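Local coordinates for 450aa long hypothetical fmu protein (Pyrococcus horikoshii, PDB 2YXL) that probably methylates cytosine at carbon 5 in RNA with S-adenosyl-L-methionine as methyl donor, and binds the cofactor analogue sinefungin, at residues W186-V191 and P219-I224; V243-S248 and S437-F442. All blocks are in the same frame, centred on the assembly; numbering follows the deposited sequence.

Interaction 1 (W186-V191 and P219-I224)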
loop_
_atom_site.group_PDB
_atom_site.type_symbol
_atom_site.label_atom_id
_atom_site.label_comp_id
_atom_site.label_asym_id
_atom_site.label_seq_id
_atom_site.Cartn_x
_atom_site.Cartn_y
_atom_site.Cartn_z
ATOM N N TRP A 186 12.586 4.125 -2.028
ATOM C CA TRP A 186 12.920 2.736 -1.674
ATOM C C TRP A 186 11.765 1.741 -1.816
ATOM O O TRP A 186 10.618 2.042 -1.481
ATOM C CB TRP A 186 13.523 2.661 -0.264
ATOM C CG TRP A 186 14.831 3.391 -0.143
ATOM C CD1 TRP A 186 15.005 4.716 0.141
ATOM C CD2 TRP A 186 16.146 2.844 -0.321
ATOM N NE1 TRP A 186 16.344 5.027 0.157
ATOM C CE2 TRP A 186 17.068 3.897 -0.123
ATOM C CE3 TRP A 186 16.636 1.565 -0.626
ATOM C CZ2 TRP A 186 18.454 3.714 -0.219
ATOM C CZ3 TRP A 186 18.011 1.383 -0.724
ATOM C CH2 TRP A 186 18.904 2.454 -0.518
ATOM N N ILE A 187 12.092 0.552 -2.318
ATOM C CA ILE A 187 11.124 -0.518 -2.527
ATOM C C ILE A 187 11.569 -1.734 -1.722
ATOM O O ILE A 187 12.741 -2.118 -1.758
ATOM C CB ILE A 187 10.994 -0.896 -4.024
ATOM C CG1 ILE A 187 10.573 0.320 -4.858
ATOM C CG2 ILE A 187 9.997 -2.046 -4.216
ATOM C CD1 ILE A 187 11.065 0.292 -6.304
ATOM N N SER A 188 10.625 -2.330 -1.000
ATOM C CA SER A 188 10.899 -3.484 -0.163
ATOM C C SER A 188 10.490 -4.779 -0.864
ATOM O O SER A 188 9.366 -4.898 -1.355
ATOM C CB SER A 188 10.178 -3.334 1.174
ATOM O OG SER A 188 10.528 -4.383 2.058
ATOM N N ILE A 189 11.411 -5.740 -0.917
ATOM C CA ILE A 189 11.167 -7.037 -1.562
ATOM C C ILE A 189 11.592 -8.205 -0.671
ATOM O O ILE A 189 12.472 -8.058 0.179
ATOM C CB ILE A 189 11.878 -7.164 -2.949
ATOM C CG1 ILE A 189 13.400 -6.989 -2.816
ATOM C CG2 ILE A 189 11.291 -6.178 -3.961
ATOM C CD1 ILE A 189 14.194 -7.489 -4.012
ATOM N N ARG A 190 10.956 -9.360 -0.863
ATOM C CA ARG A 190 11.353 -10.581 -0.167
ATOM C C ARG A 190 11.980 -11.563 -1.148
ATOM O O ARG A 190 11.503 -11.717 -2.275
ATOM C CB ARG A 190 10.164 -11.232 0.545
ATOM C CG ARG A 190 10.575 -12.182 1.665
ATOM C CD ARG A 190 9.402 -12.975 2.238
ATOM N NE ARG A 190 8.994 -14.068 1.358
ATOM C CZ ARG A 190 7.853 -14.108 0.672
ATOM N NH1 ARG A 190 6.966 -13.121 0.762
ATOM N NH2 ARG A 190 7.593 -15.151 -0.100
ATOM N N VAL A 191 13.055 -12.215 -0.711
ATOM C CA VAL A 191 13.731 -13.234 -1.506
ATOM C C VAL A 191 13.089 -14.599 -1.253
ATOM O O VAL A 191 12.961 -15.035 -0.105
ATOM C CB VAL A 191 15.258 -13.272 -1.204
ATOM C CG1 VAL A 191 15.922 -14.496 -1.829
ATOM C CG2 VAL A 191 15.928 -12.001 -1.700
ATOM N N PRO A 219 16.433 -11.000 7.362
ATOM C CA PRO A 219 17.508 -11.022 6.366
ATOM C C PRO A 219 17.096 -11.479 4.963
ATOM O O PRO A 219 17.920 -11.441 4.043
ATOM C CB PRO A 219 18.527 -11.995 6.973
ATOM C CG PRO A 219 18.217 -12.013 8.431
ATOM C CD PRO A 219 16.733 -11.897 8.492
ATOM N N THR A 220 15.844 -11.901 4.795
ATOM C CA THR A 220 15.330 -12.224 3.462
ATOM C C THR A 220 14.646 -11.019 2.813
ATOM O O THR A 220 14.263 -11.070 1.640
ATOM C CB THR A 220 14.377 -13.438 3.472
ATOM O OG1 THR A 220 13.423 -13.298 4.529
ATOM C CG2 THR A 220 15.154 -14.726 3.661
ATOM N N ILE A 221 14.506 -9.940 3.583
ATOM C CA ILE A 221 13.949 -8.684 3.085
ATOM C C ILE A 221 15.061 -7.743 2.616
ATOM O O ILE A 221 16.052 -7.524 3.324
ATOM C CB ILE A 221 13.043 -7.992 4.150
ATOM C CG1 ILE A 221 11.731 -8.772 4.346
ATOM C CG2 ILE A 221 12.765 -6.523 3.795
ATOM C CD1 ILE A 221 10.730 -8.662 3.190
ATOM N N LEU A 222 14.892 -7.200 1.415
ATOM C CA LEU A 222 15.838 -6.243 0.860
ATOM C C LEU A 222 15.136 -4.950 0.508
ATOM O O LEU A 222 14.043 -4.959 -0.062
ATOM C CB LEU A 222 16.518 -6.805 -0.393
ATOM C CG LEU A 222 17.169 -8.191 -0.353
ATOM C CD1 LEU A 222 17.535 -8.619 -1.762
ATOM C CD2 LEU A 222 18.387 -8.221 0.564
ATOM N N LYS A 223 15.767 -3.834 0.850
ATOM C CA LYS A 223 15.312 -2.539 0.370
ATOM C C LYS A 223 16.162 -2.147 -0.832
ATOM O O LYS A 223 17.392 -2.135 -0.757
ATOM C CB LYS A 223 15.355 -1.488 1.482
ATOM C CG LYS A 223 14.357 -1.769 2.608
ATOM C CD LYS A 223 14.490 -0.790 3.776
ATOM C CE LYS A 223 13.351 -0.977 4.800
ATOM N NZ LYS A 223 13.463 -2.243 5.610
ATOM N N ILE A 224 15.499 -1.882 -1.952
ATOM C CA ILE A 224 16.178 -1.472 -3.178
ATOM C C ILE A 224 15.749 -0.066 -3.582
ATOM O O ILE A 224 14.579 0.295 -3.453
ATOM C CB ILE A 224 15.984 -2.488 -4.344
ATOM C CG1 ILE A 224 14.515 -2.579 -4.780
ATOM C CG2 ILE A 224 16.532 -3.863 -3.955
ATOM C CD1 ILE A 224 14.297 -3.274 -6.121
#
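Ile-187 and Ile-224 open an antiparallel pairing in which strands 186-191 and 221-224 run at 157° to each other, their axes approaching to 4.5 Å. Two hydrogen-bonded pairs, Ile-187 with Ile-224 and Ile-189 with Leu-222, alternate with two non-hydrogen-bonded ones, Ser-188 with Lys-223 and Arg-190 with Ile-221. Each hydrogen-bonded pair exchanges two N-H...O=C bonds, and beyond the last of them Val-191 N still reaches Thr-220 O at 2.9 Å, prolonging the pairing into the loop. As in any such pairing, alternation sorts the side chains onto two faces.

The face of Ile-187, Ile-189, Leu-222 and Ile-224 is aliphatic. CG1 of Ile-189, set between its backbone N and carbonyl carbon (chi1 59°), lies 4.0 Å from CB of Leu-222. The same leucine sends CD1 to CG2 of Val-191, 3.7 Å away, and Ile-224 lays CG1 4.0 Å from CB of Ile-187. Helix 198-207 covers this side, with Val-201 on Val-191 and Leu-222 and Leu-205 on Ile-224.

On the other face CD1 of Ile-221 packs 3.7 Å from CB of Arg-190, and its CG2 meets Ser-188 OG, whose hydrogen bond goes to Gln-244 O. The methylenes of Arg-190 thus lie against the neighbouring strand while its guanidinium turns away to a salt bridge with Glu-279. At the end of the pairing the Trp-186 ring lies edge-on to the partner backbone: CZ3 is 3.6 Å from Lys-223 O, near the ring plane, and CE3 stands 3.9 Å from Lys-223 CB.

Strands 186-191 and 221-225 are the central pair of a four-stranded antiparallel sheet ordered 2-3-1-4 and backed by a helix, consistent with the ferredoxin-like domain of RsmB/F-type methyltransferases.

Interaction 2 (V243-S248 and S437-F442)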
loop_
_atom_site.group_PDB
_atom_site.type_symbol
_atom_site.label_atom_id
_atom_site.label_comp_id
_atom_site.label_asym_id
_atom_site.label_seq_id
_atom_site.Cartn_x
_atom_site.Cartn_y
_atom_site.Cartn_z
ATOM N N VAL A 243 7.398 -8.350 -4.072
ATOM C CA VAL A 243 7.243 -7.089 -3.341
ATOM C C VAL A 243 6.490 -7.325 -2.034
ATOM O O VAL A 243 5.336 -7.742 -2.042
ATOM C CB VAL A 243 6.512 -6.002 -4.183
ATOM C CG1 VAL A 243 6.388 -4.696 -3.398
ATOM C CG2 VAL A 243 7.238 -5.753 -5.497
ATOM N N GLN A 244 7.160 -7.066 -0.915
ATOM C CA GLN A 244 6.559 -7.202 0.408
ATOM C C GLN A 244 7.283 -6.311 1.410
ATOM O O GLN A 244 8.511 -6.233 1.406
ATOM C CB GLN A 244 6.595 -8.664 0.887
ATOM C CG GLN A 244 5.932 -8.883 2.245
ATOM C CD GLN A 244 5.895 -10.336 2.688
ATOM O OE1 GLN A 244 6.935 -10.976 2.870
ATOM N NE2 GLN A 244 4.687 -10.857 2.893
ATOM N N GLU A 245 6.508 -5.654 2.268
ATOM C CA GLU A 245 7.050 -4.846 3.353
ATOM C C GLU A 245 7.649 -5.728 4.437
ATOM O O GLU A 245 7.225 -6.872 4.620
ATOM C CB GLU A 245 5.969 -3.944 3.957
ATOM C CG GLU A 245 5.365 -2.923 2.991
ATOM C CD GLU A 245 6.364 -1.872 2.503
ATOM O OE1 GLU A 245 7.433 -1.684 3.129
ATOM O OE2 GLU A 245 6.068 -1.222 1.481
ATOM N N GLU A 246 8.637 -5.189 5.150
ATOM C CA GLU A 246 9.289 -5.904 6.245
ATOM C C GLU A 246 8.272 -6.394 7.286
ATOM O O GLU A 246 8.319 -7.551 7.708
ATOM C CB GLU A 246 10.361 -5.026 6.902
ATOM C CG GLU A 246 11.232 -5.754 7.921
ATOM C CD GLU A 246 12.095 -4.807 8.732
ATOM O OE1 GLU A 246 13.308 -4.709 8.442
ATOM O OE2 GLU A 246 11.567 -4.146 9.648
ATOM N N ALA A 247 7.355 -5.510 7.677
ATOM C CA ALA A 247 6.313 -5.828 8.655
ATOM C C ALA A 247 5.452 -7.030 8.243
ATOM O O ALA A 247 5.102 -7.868 9.075
ATOM C CB ALA A 247 5.442 -4.607 8.918
ATOM N N SER A 248 5.132 -7.112 6.953
ATOM C CA SER A 248 4.358 -8.225 6.415
ATOM C C SER A 248 5.119 -9.550 6.443
ATOM O O SER A 248 4.522 -10.606 6.659
ATOM C CB SER A 248 3.900 -7.913 4.994
ATOM O OG SER A 248 2.984 -6.832 4.984
ATOM N N SER A 437 10.879 2.241 10.164
ATOM C CA SER A 437 11.058 2.374 8.708
ATOM C C SER A 437 10.391 1.248 7.907
ATOM O O SER A 437 10.924 0.771 6.902
ATOM C CB SER A 437 12.540 2.504 8.341
ATOM O OG SER A 437 13.072 3.709 8.852
ATOM N N THR A 438 9.228 0.825 8.386
ATOM C CA THR A 438 8.347 -0.074 7.650
ATOM C C THR A 438 6.936 0.493 7.808
ATOM O O THR A 438 6.758 1.495 8.498
ATOM C CB THR A 438 8.471 -1.543 8.153
ATOM O OG1 THR A 438 7.789 -2.427 7.256
ATOM C CG2 THR A 438 7.923 -1.710 9.575
ATOM N N ILE A 439 5.947 -0.116 7.159
ATOM C CA ILE A 439 4.547 0.315 7.297
ATOM C C ILE A 439 4.011 0.121 8.720
ATOM O O ILE A 439 4.505 -0.726 9.465
ATOM C CB ILE A 439 3.617 -0.427 6.305
ATOM C CG1 ILE A 439 3.798 -1.951 6.426
ATOM C CG2 ILE A 439 3.856 0.073 4.875
ATOM C CD1 ILE A 439 2.720 -2.776 5.741
ATOM N N GLY A 440 3.010 0.919 9.091
ATOM C CA GLY A 440 2.276 0.720 10.343
ATOM C C GLY A 440 1.599 -0.640 10.322
ATOM O O GLY A 440 0.924 -0.987 9.353
ATOM N N PHE A 441 1.786 -1.418 11.380
ATOM C CA PHE A 441 1.328 -2.803 11.390
ATOM C C PHE A 441 0.923 -3.252 12.790
ATOM O O PHE A 441 1.365 -2.675 13.788
ATOM C CB PHE A 441 2.437 -3.709 10.855
ATOM C CG PHE A 441 1.949 -4.837 9.993
ATOM C CD1 PHE A 441 1.825 -6.121 10.511
ATOM C CD2 PHE A 441 1.634 -4.620 8.657
ATOM C CE1 PHE A 441 1.390 -7.174 9.714
ATOM C CE2 PHE A 441 1.195 -5.666 7.847
ATOM C CZ PHE A 441 1.071 -6.947 8.380
ATOM N N PHE A 442 0.080 -4.281 12.852
ATOM C CA PHE A 442 -0.393 -4.819 14.120
ATOM C C PHE A 442 -0.357 -6.338 14.109
ATOM O O PHE A 442 -0.684 -6.964 13.101
ATOM C CB PHE A 442 -1.807 -4.321 14.414
ATOM C CG PHE A 442 -2.372 -4.823 15.716
ATOM C CD1 PHE A 442 -1.954 -4.276 16.929
ATOM C CD2 PHE A 442 -3.325 -5.836 15.729
ATOM C CE1 PHE A 442 -2.474 -4.730 18.127
ATOM C CE2 PHE A 442 -3.853 -6.298 16.926
ATOM C CZ PHE A 442 -3.424 -5.745 18.128
HETATM O O HOH W 1 9.121 -2.280 4.878
#
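The hydroxyl of Thr-438, OG1 anti to the backbone N (chi1 -169°), faces the start of helix 246-255, while Ile-439 turns CG1 between its own N and carbonyl carbon (chi1 53°) to lie against Glu-245. The contact belongs to the Rossmann-like fold of class I methyltransferases: a loop running into strand 441-447, antiparallel to its neighbour 383-389, closes on a helix N-terminus far away in sequence.

Glu-245 occupies the N-cap position, so the amide hydrogens of the first turn have no preceding turn of helix to bond to. Other acceptors serve here. Thr-438 OG1 takes the N-H of Ala-247 at 3.1 Å between N and OG1, with a moderately bent N-H...O angle of 156°. One residue earlier the N-H of Glu-246 goes to a water, 3.0 Å from the amide N, which donates in turn to Glu-245 OE1 and hydrogen-bonds Thr-438 OG1. The carboxylate near this helix end may be stabilised by its dipole; its other oxygen, OE2, forms a salt bridge with Lys-348.

Below the carboxylate the chain of Glu-245 is hydrocarbon, crossing Ile-439 at a slant. Its CG is 3.8 Å from CD1 of the isoleucine and equally near CG2, so both branches grip it. The methyl of Ala-247 packs against Ile-439 and Phe-441 as well as Thr-438: its CB is 4.0 Å from Ile-439 CG1 and 3.7 Å from Phe-441 CG.

The Phe-441 ring also has the helix backbone over one face. Ala-247 O stands 3.8 Å above the ring plane, displaced toward the rim, with Ser-248 N over the same face; Tyr-443 OH is the hydrogen-bond partner of that carbonyl. Farther round the ring, Ser-248 OG comes 3.6 Å from Phe-441 CE2.

How the interactions relate
Ser-188 and Arg-190 of interaction 1 meet interaction 2 chiefly at Gln-244, the two contacts being centred 11 Å apart. Ser-188 OG probably bonds Gln-244 O at 2.8 Å, and Arg-190 NH1 probably bonds Gln-244 OE1 at 3.0 Å; Ser-188 O also packs on Val-243 CG1, and Lys-223 CE lies 3.7 Å from Ser-437 O. Both contacts lie near the cofactor pocket: the nearest approach to the bound sinefungin is about 8 Å from the side chain of Arg-190 and about 6 Å from that of Ser-248. Interaction 2 further brings the Phe-441 side chain to about 4 Å from that of Cys-390, the predicted nucleophile.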